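Local coordinates for possible substrate binding protein of ABC transporter system (Rhodopseudomonas palustris, PDB 3N0X) that probably captures a branched-chain amino acid or a related small solute in the periplasm and delivers it to an ABC transporter for import, at residues 67-72 with 96-101; 253-258 with 281-286; 288-293 with 320-325. All coordinates share one frame; numbering follows the deposited sequence.

Interaction 1: 67-72 with 96-101; sequences EAYQDD and NKKILI
Tyr69 and Lys98 run past each other in opposite directions, Lys98 ending at the tyrosine's own carbonyl and Tyr69 at that of Ile99. Tyr69 sends its ring out from helix 58-70 until OH donates to Ile99 O at 2.7 Å, approaching from above the carbonyl plane, 63° out of it. Lys98, extended beyond CG, lays its chain back over one face of that ring: CB stands 3.6 Å from the ring centroid, a CH-pi contact shifted toward the rim, and the chain continues past the CD1 rim. NZ then donates to Tyr69 O at 2.8 Å, in the carbonyl plane and on a lone pair, and has a second acceptor in Ala74 O. A leucine at Tyr69 would probably leave Ile99 O without its hydroxyl donor and the Lys98 methylenes without a flat surface to lie on. Beside the ring, the Gln70 and Asn96 side chains cross at about a right angle, Gln70 NE2 donating to Asn96 OD1 at 2.8 Å (167° at the hydrogen). Lys97 ends helix 83-96 in a Schellman motif, which turns the chain toward strand 100-102. That strand lies between strands 76-79 and 119-121 in the mixed sheet, and Tyr69 packs against Ala77 of the former and Ala93 of helix 83-96.

Interaction 2: 253-258 with 281-286; sequences ATYYYY and PDFFTA
Phe283 and Tyr255 meet as a T-shaped (edge-to-face) pair, the edge of Tyr255 directed at the face of Phe283, with centroids 5.1 Å apart and planes at 67°. The periplasmic binding protein fold here sets the chain leaving strand 251-254 against the first turn of helix 283-302. Tyr255 CD2 makes the closest approach to the Phe283 face, 3.6 Å from CG toward the rim, while Tyr256 O and Thr254 OG1 lie at the edge of the same ring. Next along, Ala286 CB sits over the centre of the Tyr256 ring, 3.7 Å from the centroid and only 7° off the normal. Tyr256 CG is anti to the backbone N (chi1 -174°), which starts its ring toward the helix; the hydroxyl touches Pro281 CG and is hydrogen-bonded to Asn266 OD1. Tyr258 CB rests near the Pro281 ring. In the second shell, Asp282 occupies the N-cap position. Its backbone N donates to Thr285 OG1, its OD1 accepts from Phe283 N at 2.8 Å, and its OD2 takes Leu238 N, tying the helix start to a neighbouring loop. At the Pro281 end, one water joins the two backbones, accepting from Tyr258 N and donating to Pro281 O, each at 2.9 Å.

Interaction 3: 288-293 with 320-325; sequences GFSAAM and DTPKGK
Phe289 and Pro322 make a close-packed part of this contact. The two side chains cross obliquely, with Pro322 CG over one face of the phenyl ring, 4.1 Å from its centroid and 27° off the normal, so that the CH-pi contact leans toward the CG side. Pro322 CD reaches Phe289 CD1 at 3.7 Å. Phe289 CG is anti to the backbone N (chi1 -161°), which starts the ring off toward the proline, and Ile265 and Trp268 of helix 264-277 also pack on that ring. Next to it, Ser290 OG lies 3.4 Å from Thr321 CB and near Pro322 CD; these touches are van der Waals, for the hydroxyl's hydrogen-bond partner is Ala286 O one turn back in the helix.

The partner loop is a type I beta turn from Thr321 to Gly324, linking two antiparallel strands, 318-321 and 324-328, that are only weakly bonded next to the turn. Thr321 OG1 braces the turn with two bonds: it accepts from Lys323 N at 2.9 Å, forming an ST turn, and donates to Gly324 O at 2.7 Å, tilted 20° from the carbonyl plane.

At Asp320 the loose side is the side chain alone: it is exposed, and its CB is 4.3 Å from CE of selenomethionine Met293. The Asp320 carbonyl stays tightly packed, its O 3.1 Å from Met293 CB. Bends at chi2 and chi3 fold the Met293 chain back and bring CE to 3.4 Å from Asp320 O. Buried here, this carbonyl oxygen has no hydrogen-bond partner in the model. Met293 also touches Tyr34 and Ala35 of helix 18-35.

Interactions 2 and 3 use successive turns of helix 283-302, with centres about 11 Å apart, and both reach the same antiparallel sheet. They touch directly: Lys323 NZ lies 2.9 Å from Tyr255 O, a probable hydrogen bond, and Ala286 O comes near Pro322 CG. Interaction 1 belongs to the mixed sheet and its helices, its centre about 28 Å from interaction 2 and about 22 Å from interaction 3; its nearest atoms are about 4 Å from those of interaction 3, without contact. A bound glycerol, probably from the crystallisation liquor, lies about 4 Å from the Phe283 side chain, so interaction 2 borders a site that may be a pocket.

Interaction 1: 67-72 with 96-101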
loop_
_atom_site.group_PDB
_atom_site.type_symbol
_atom_site.label_atom_id
_atom_site.label_comp_id
_atom_site.label_asym_id
_atom_site.label_seq_id
_atom_site.Cartn_x
_atom_site.Cartn_y
_atom_site.Cartn_z
ATOM N N GLU A 67 17.124 19.642 2.885
ATOM C CA GLU A 67 16.704 21.036 2.862
ATOM C C GLU A 67 15.478 21.286 3.749
ATOM O O GLU A 67 15.380 22.305 4.447
ATOM C CB GLU A 67 16.412 21.476 1.425
ATOM C CG GLU A 67 16.088 22.955 1.314
ATOM C CD GLU A 67 15.964 23.421 -0.128
ATOM O OE1 GLU A 67 14.881 23.227 -0.727
ATOM O OE2 GLU A 67 16.943 24.011 -0.641
ATOM N N ALA A 68 14.545 20.347 3.746
ATOM C CA ALA A 68 13.357 20.467 4.579
ATOM C C ALA A 68 13.692 20.530 6.047
ATOM O O ALA A 68 13.150 21.354 6.769
ATOM C CB ALA A 68 12.382 19.319 4.298
ATOM N N TYR A 69 14.546 19.627 6.498
ATOM C CA TYR A 69 14.941 19.589 7.885
ATOM C C TYR A 69 15.835 20.748 8.307
ATOM O O TYR A 69 15.727 21.248 9.425
ATOM C CB TYR A 69 15.671 18.290 8.164
ATOM C CG TYR A 69 14.826 17.021 8.130
ATOM C CD1 TYR A 69 13.518 16.975 8.665
ATOM C CD2 TYR A 69 15.366 15.835 7.632
ATOM C CE1 TYR A 69 12.801 15.779 8.652
ATOM C CE2 TYR A 69 14.676 14.668 7.620
ATOM C CZ TYR A 69 13.393 14.623 8.125
ATOM O OH TYR A 69 12.718 13.430 8.099
ATOM N N GLN A 70 16.745 21.132 7.426
ATOM C CA GLN A 70 17.792 22.099 7.783
ATOM C C GLN A 70 17.556 23.574 7.458
ATOM O O GLN A 70 18.086 24.438 8.152
ATOM C CB GLN A 70 19.073 21.768 7.027
ATOM C CG GLN A 70 19.694 20.453 7.513
ATOM C CD GLN A 70 20.745 19.895 6.580
ATOM O OE1 GLN A 70 21.203 20.576 5.667
ATOM N NE2 GLN A 70 21.129 18.644 6.804
ATOM N N ASP A 71 16.895 23.858 6.341
ATOM C CA ASP A 71 16.605 25.229 5.927
ATOM C C ASP A 71 15.172 25.601 6.311
ATOM O O ASP A 71 14.918 26.688 6.849
ATOM C CB ASP A 71 16.753 25.408 4.416
ATOM C CG ASP A 71 18.191 25.322 3.957
ATOM O OD1 ASP A 71 18.933 24.450 4.472
ATOM O OD2 ASP A 71 18.590 26.135 3.096
ATOM N N ASP A 72 14.233 24.699 6.035
ATOM C CA ASP A 72 12.824 24.973 6.328
ATOM C C ASP A 72 12.490 24.721 7.780
ATOM O O ASP A 72 11.419 25.101 8.233
ATOM C CB ASP A 72 11.922 24.128 5.420
ATOM C CG ASP A 72 12.139 24.412 3.948
ATOM O OD1 ASP A 72 12.156 25.598 3.595
ATOM O OD2 ASP A 72 12.315 23.485 3.133
ATOM N N ASN A 96 19.954 13.957 10.329
ATOM C CA ASN A 96 19.327 15.135 10.910
ATOM C C ASN A 96 18.574 14.909 12.217
ATOM O O ASN A 96 18.088 15.866 12.801
ATOM C CB ASN A 96 18.400 15.731 9.866
ATOM C CG ASN A 96 19.183 16.344 8.737
ATOM O OD1 ASN A 96 19.705 17.452 8.889
ATOM N ND2 ASN A 96 19.351 15.604 7.636
ATOM N N LYS A 97 18.501 13.644 12.655
ATOM C CA LYS A 97 17.780 13.251 13.871
ATOM C C LYS A 97 16.347 13.778 13.852
ATOM O O LYS A 97 15.873 14.372 14.801
ATOM C CB LYS A 97 18.521 13.660 15.145
ATOM C CG LYS A 97 19.864 12.971 15.321
ATOM C CD LYS A 97 20.516 13.341 16.636
ATOM C CE LYS A 97 21.864 12.632 16.826
ATOM N NZ LYS A 97 22.425 12.990 18.165
ATOM N N LYS A 98 15.678 13.515 12.731
ATOM C CA LYS A 98 14.286 13.888 12.536
ATOM C C LYS A 98 13.533 12.700 11.917
ATOM O O LYS A 98 14.102 11.887 11.196
ATOM C CB LYS A 98 14.176 15.180 11.705
ATOM C CG LYS A 98 14.547 16.455 12.491
ATOM C CD LYS A 98 14.178 17.728 11.738
ATOM C CE LYS A 98 14.436 19.018 12.541
ATOM N NZ LYS A 98 14.374 20.274 11.730
ATOM N N ILE A 99 12.251 12.600 12.230
ATOM C CA ILE A 99 11.438 11.499 11.755
ATOM C C ILE A 99 11.051 11.683 10.287
ATOM O O ILE A 99 10.735 12.791 9.840
ATOM C CB ILE A 99 10.198 11.345 12.645
ATOM C CG1 ILE A 99 10.633 10.773 14.018
ATOM C CG2 ILE A 99 9.149 10.434 11.978
ATOM C CD1 ILE A 99 9.584 10.971 15.053
ATOM N N LEU A 100 11.028 10.569 9.570
ATOM C CA LEU A 100 10.436 10.471 8.246
ATOM C C LEU A 100 9.329 9.420 8.328
ATOM O O LEU A 100 9.590 8.268 8.686
ATOM C CB LEU A 100 11.478 10.059 7.230
ATOM C CG LEU A 100 10.945 9.806 5.806
ATOM C CD1 LEU A 100 10.332 11.046 5.156
ATOM C CD2 LEU A 100 12.045 9.239 4.924
ATOM N N ILE A 101 8.105 9.828 8.007
ATOM C CA ILE A 101 6.966 8.913 7.909
ATOM C C ILE A 101 6.866 8.553 6.439
ATOM O O ILE A 101 6.644 9.408 5.568
ATOM C CB ILE A 101 5.634 9.545 8.383
ATOM C CG1 ILE A 101 5.687 9.821 9.908
ATOM C CG2 ILE A 101 4.475 8.608 8.016
ATOM C CD1 ILE A 101 4.535 10.718 10.392
#

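Interaction 2: 253-258 with 281-286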
loop_
_atom_site.group_PDB
_atom_site.type_symbol
_atom_site.label_atom_id
_atom_site.label_comp_id
_atom_site.label_asym_id
_atom_site.label_seq_id
_atom_site.Cartn_x
_atom_site.Cartn_y
_atom_site.Cartn_z
ATOM N N ALA A 253 -7.025 -9.497 -2.613
ATOM C CA ALA A 253 -7.024 -8.501 -1.562
ATOM C C ALA A 253 -6.439 -7.198 -2.026
ATOM O O ALA A 253 -5.591 -7.170 -2.908
ATOM C CB ALA A 253 -6.242 -9.007 -0.337
ATOM N N THR A 254 -6.928 -6.115 -1.423
ATOM C CA THR A 254 -6.512 -4.762 -1.740
ATOM C C THR A 254 -6.223 -3.911 -0.504
ATOM O O THR A 254 -6.787 -4.103 0.579
ATOM C CB THR A 254 -7.564 -4.049 -2.652
ATOM O OG1 THR A 254 -6.954 -2.877 -3.240
ATOM C CG2 THR A 254 -8.875 -3.731 -1.899
ATOM N N TYR A 255 -5.353 -2.929 -0.706
ATOM C CA TYR A 255 -5.040 -1.937 0.322
ATOM C C TYR A 255 -6.242 -1.018 0.602
ATOM O O TYR A 255 -6.450 -0.572 1.727
ATOM C CB TYR A 255 -3.836 -1.099 -0.190
ATOM C CG TYR A 255 -3.582 0.236 0.507
ATOM C CD1 TYR A 255 -3.045 0.319 1.796
ATOM C CD2 TYR A 255 -3.836 1.401 -0.148
ATOM C CE1 TYR A 255 -2.797 1.550 2.401
ATOM C CE2 TYR A 255 -3.655 2.621 0.470
ATOM C CZ TYR A 255 -3.094 2.698 1.726
ATOM O OH TYR A 255 -2.859 3.931 2.305
ATOM N N TYR A 256 -6.996 -0.693 -0.435
ATOM C CA TYR A 256 -8.075 0.277 -0.348
ATOM C C TYR A 256 -8.986 0.204 -1.569
ATOM O O TYR A 256 -8.548 -0.100 -2.671
ATOM C CB TYR A 256 -7.515 1.701 -0.242
ATOM C CG TYR A 256 -8.555 2.806 0.002
ATOM C CD1 TYR A 256 -9.118 3.027 1.267
ATOM C CD2 TYR A 256 -8.936 3.657 -1.032
ATOM C CE1 TYR A 256 -10.034 4.060 1.462
ATOM C CE2 TYR A 256 -9.837 4.674 -0.847
ATOM C CZ TYR A 256 -10.412 4.848 0.413
ATOM O OH TYR A 256 -11.313 5.881 0.565
ATOM N N TYR A 257 -10.267 0.477 -1.344
ATOM C CA TYR A 257 -11.243 0.797 -2.406
ATOM C C TYR A 257 -12.232 1.708 -1.702
ATOM O O TYR A 257 -12.691 1.370 -0.623
ATOM C CB TYR A 257 -11.897 -0.450 -3.018
ATOM C CG TYR A 257 -12.896 -0.115 -4.085
ATOM C CD1 TYR A 257 -12.472 0.235 -5.350
ATOM C CD2 TYR A 257 -14.248 -0.113 -3.826
ATOM C CE1 TYR A 257 -13.385 0.565 -6.341
ATOM C CE2 TYR A 257 -15.170 0.191 -4.792
ATOM C CZ TYR A 257 -14.740 0.546 -6.041
ATOM O OH TYR A 257 -15.677 0.896 -6.984
ATOM N N TYR A 258 -12.535 2.853 -2.298
ATOM C CA TYR A 258 -13.282 3.901 -1.602
ATOM C C TYR A 258 -14.576 3.438 -0.940
ATOM O O TYR A 258 -14.920 3.923 0.132
ATOM C CB TYR A 258 -13.554 5.101 -2.520
ATOM C CG TYR A 258 -14.423 4.831 -3.732
ATOM C CD1 TYR A 258 -13.884 4.300 -4.898
ATOM C CD2 TYR A 258 -15.772 5.145 -3.718
ATOM C CE1 TYR A 258 -14.689 4.064 -6.029
ATOM C CE2 TYR A 258 -16.582 4.919 -4.838
ATOM C CZ TYR A 258 -16.035 4.375 -5.987
ATOM O OH TYR A 258 -16.860 4.127 -7.090
ATOM N N PRO A 281 -11.852 9.203 -3.760
ATOM C CA PRO A 281 -10.487 9.065 -3.312
ATOM C C PRO A 281 -9.905 7.739 -3.773
ATOM O O PRO A 281 -10.637 6.757 -3.915
ATOM C CB PRO A 281 -10.606 9.096 -1.788
ATOM C CG PRO A 281 -11.977 8.631 -1.487
ATOM C CD PRO A 281 -12.832 9.040 -2.662
ATOM N N ASP A 282 -8.595 7.721 -3.948
ATOM C CA ASP A 282 -7.840 6.509 -4.358
ATOM C C ASP A 282 -6.773 6.162 -3.289
ATOM O O ASP A 282 -6.712 6.778 -2.200
ATOM C CB ASP A 282 -7.250 6.768 -5.757
ATOM C CG ASP A 282 -7.087 5.475 -6.634
ATOM O OD1 ASP A 282 -7.013 4.349 -6.083
ATOM O OD2 ASP A 282 -6.984 5.658 -7.892
ATOM N N PHE A 283 -5.940 5.152 -3.583
ATOM C CA PHE A 283 -4.894 4.693 -2.653
ATOM C C PHE A 283 -4.149 5.861 -2.019
ATOM O O PHE A 283 -3.931 5.909 -0.806
ATOM C CB PHE A 283 -3.808 3.853 -3.375
ATOM C CG PHE A 283 -4.132 2.377 -3.603
ATOM C CD1 PHE A 283 -5.423 1.872 -3.691
ATOM C CD2 PHE A 283 -3.082 1.496 -3.787
ATOM C CE1 PHE A 283 -5.633 0.493 -3.956
ATOM C CE2 PHE A 283 -3.298 0.142 -3.972
ATOM C CZ PHE A 283 -4.575 -0.346 -4.083
ATOM N N PHE A 284 -3.663 6.738 -2.878
ATOM C CA PHE A 284 -2.721 7.756 -2.447
ATOM C C PHE A 284 -3.390 8.785 -1.555
ATOM O O PHE A 284 -2.792 9.310 -0.590
ATOM C CB PHE A 284 -2.018 8.355 -3.674
ATOM C CG PHE A 284 -1.247 7.336 -4.431
ATOM C CD1 PHE A 284 -0.006 6.945 -3.997
ATOM C CD2 PHE A 284 -1.745 6.793 -5.602
ATOM C CE1 PHE A 284 0.725 5.974 -4.689
ATOM C CE2 PHE A 284 -1.053 5.791 -6.253
ATOM C CZ PHE A 284 0.168 5.380 -5.807
ATOM N N THR A 285 -4.643 9.052 -1.855
ATOM C CA THR A 285 -5.443 9.969 -1.071
ATOM C C THR A 285 -5.621 9.394 0.330
ATOM O O THR A 285 -5.421 10.068 1.359
ATOM C CB THR A 285 -6.841 10.114 -1.654
ATOM O OG1 THR A 285 -6.797 10.129 -3.093
ATOM C CG2 THR A 285 -7.478 11.398 -1.133
ATOM N N ALA A 286 -6.017 8.133 0.401
ATOM C CA ALA A 286 -6.229 7.475 1.669
ATOM C C ALA A 286 -4.939 7.419 2.497
ATOM O O ALA A 286 -4.941 7.639 3.698
ATOM C CB ALA A 286 -6.805 6.031 1.466
HETATM O O HOH W 1 -10.820 3.905 -4.319
#

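Interaction 3: 288-293 with 320-325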
loop_
_atom_site.group_PDB
_atom_site.type_symbol
_atom_site.label_atom_id
_atom_site.label_comp_id
_atom_site.label_asym_id
_atom_site.label_seq_id
_atom_site.Cartn_x
_atom_site.Cartn_y
_atom_site.Cartn_z
ATOM N N GLY A 288 -2.264 9.491 2.224
ATOM C CA GLY A 288 -1.868 10.822 2.671
ATOM C C GLY A 288 -2.656 11.241 3.885
ATOM O O GLY A 288 -2.130 11.859 4.796
ATOM N N PHE A 289 -3.928 10.885 3.889
ATOM C CA PHE A 289 -4.824 11.163 5.022
ATOM C C PHE A 289 -4.332 10.419 6.248
ATOM O O PHE A 289 -4.286 10.954 7.362
ATOM C CB PHE A 289 -6.260 10.748 4.636
ATOM C CG PHE A 289 -7.371 11.347 5.457
ATOM C CD1 PHE A 289 -7.479 11.111 6.805
ATOM C CD2 PHE A 289 -8.368 12.085 4.834
ATOM C CE1 PHE A 289 -8.581 11.631 7.557
ATOM C CE2 PHE A 289 -9.451 12.591 5.523
ATOM C CZ PHE A 289 -9.553 12.344 6.889
ATOM N N SER A 290 -3.964 9.151 6.070
ATOM C CA SER A 290 -3.445 8.348 7.159
ATOM C C SER A 290 -2.181 8.953 7.757
ATOM O O SER A 290 -2.017 8.976 9.000
ATOM C CB SER A 290 -3.188 6.916 6.701
ATOM O OG SER A 290 -4.407 6.354 6.212
ATOM N N ALA A 291 -1.270 9.426 6.906
ATOM C CA ALA A 291 -0.081 10.106 7.397
ATOM C C ALA A 291 -0.414 11.375 8.194
ATOM O O ALA A 291 0.233 11.624 9.242
ATOM C CB ALA A 291 0.880 10.423 6.254
ATOM N N ALA A 292 -1.400 12.131 7.747
ATOM C CA ALA A 292 -1.829 13.320 8.459
ATOM C C ALA A 292 -2.252 12.938 9.853
ATOM O O ALA A 292 -1.933 13.612 10.851
ATOM C CB ALA A 292 -3.000 14.041 7.683
HETATM N N MSE A 293 -3.093 11.904 9.931
HETATM C CA MSE A 293 -3.616 11.477 11.203
HETATM C C MSE A 293 -2.527 10.961 12.141
HETATM O O MSE A 293 -2.560 11.207 13.355
HETATM C CB MSE A 293 -4.691 10.404 11.022
HETATM C CG MSE A 293 -5.930 10.891 10.374
HETATM SE SE MSE A 293 -6.968 12.192 11.314
HETATM C CE MSE A 293 -7.480 11.135 12.830
ATOM N N ASP A 320 -6.374 6.665 14.114
ATOM C CA ASP A 320 -7.561 6.462 13.291
ATOM C C ASP A 320 -7.292 6.985 11.885
ATOM O O ASP A 320 -6.606 8.005 11.679
ATOM C CB ASP A 320 -8.762 7.199 13.893
ATOM C CG ASP A 320 -9.156 6.676 15.239
ATOM O OD1 ASP A 320 -9.141 5.432 15.425
ATOM O OD2 ASP A 320 -9.511 7.535 16.081
ATOM N N THR A 321 -7.805 6.247 10.895
ATOM C CA THR A 321 -7.553 6.559 9.494
ATOM C C THR A 321 -8.813 6.250 8.660
ATOM O O THR A 321 -9.786 5.684 9.184
ATOM C CB THR A 321 -6.393 5.701 8.925
ATOM O OG1 THR A 321 -6.862 4.380 8.718
ATOM C CG2 THR A 321 -5.157 5.676 9.843
ATOM N N PRO A 322 -8.790 6.560 7.346
ATOM C CA PRO A 322 -9.922 6.109 6.537
ATOM C C PRO A 322 -10.094 4.601 6.462
ATOM O O PRO A 322 -11.136 4.123 6.012
ATOM C CB PRO A 322 -9.595 6.645 5.115
ATOM C CG PRO A 322 -8.696 7.842 5.383
ATOM C CD PRO A 322 -7.892 7.441 6.573
ATOM N N LYS A 323 -9.057 3.855 6.843
ATOM C CA LYS A 323 -9.114 2.413 6.908
ATOM C C LYS A 323 -9.381 1.889 8.324
ATOM O O LYS A 323 -9.134 0.703 8.634
ATOM C CB LYS A 323 -7.807 1.811 6.384
ATOM C CG LYS A 323 -7.495 2.060 4.918
ATOM C CD LYS A 323 -6.190 1.409 4.451
ATOM C CE LYS A 323 -6.095 -0.003 4.899
ATOM N NZ LYS A 323 -5.038 -0.800 4.227
ATOM N N GLY A 324 -9.863 2.763 9.198
ATOM C CA GLY A 324 -10.073 2.438 10.586
ATOM C C GLY A 324 -8.743 2.497 11.317
ATOM O O GLY A 324 -7.843 3.271 10.959
ATOM N N LYS A 325 -8.598 1.640 12.301
ATOM C CA LYS A 325 -7.452 1.688 13.196
ATOM C C LYS A 325 -6.171 1.218 12.519
ATOM O O LYS A 325 -6.156 0.160 11.903
ATOM C CB LYS A 325 -7.709 0.793 14.406
ATOM C CG LYS A 325 -6.613 0.882 15.468
#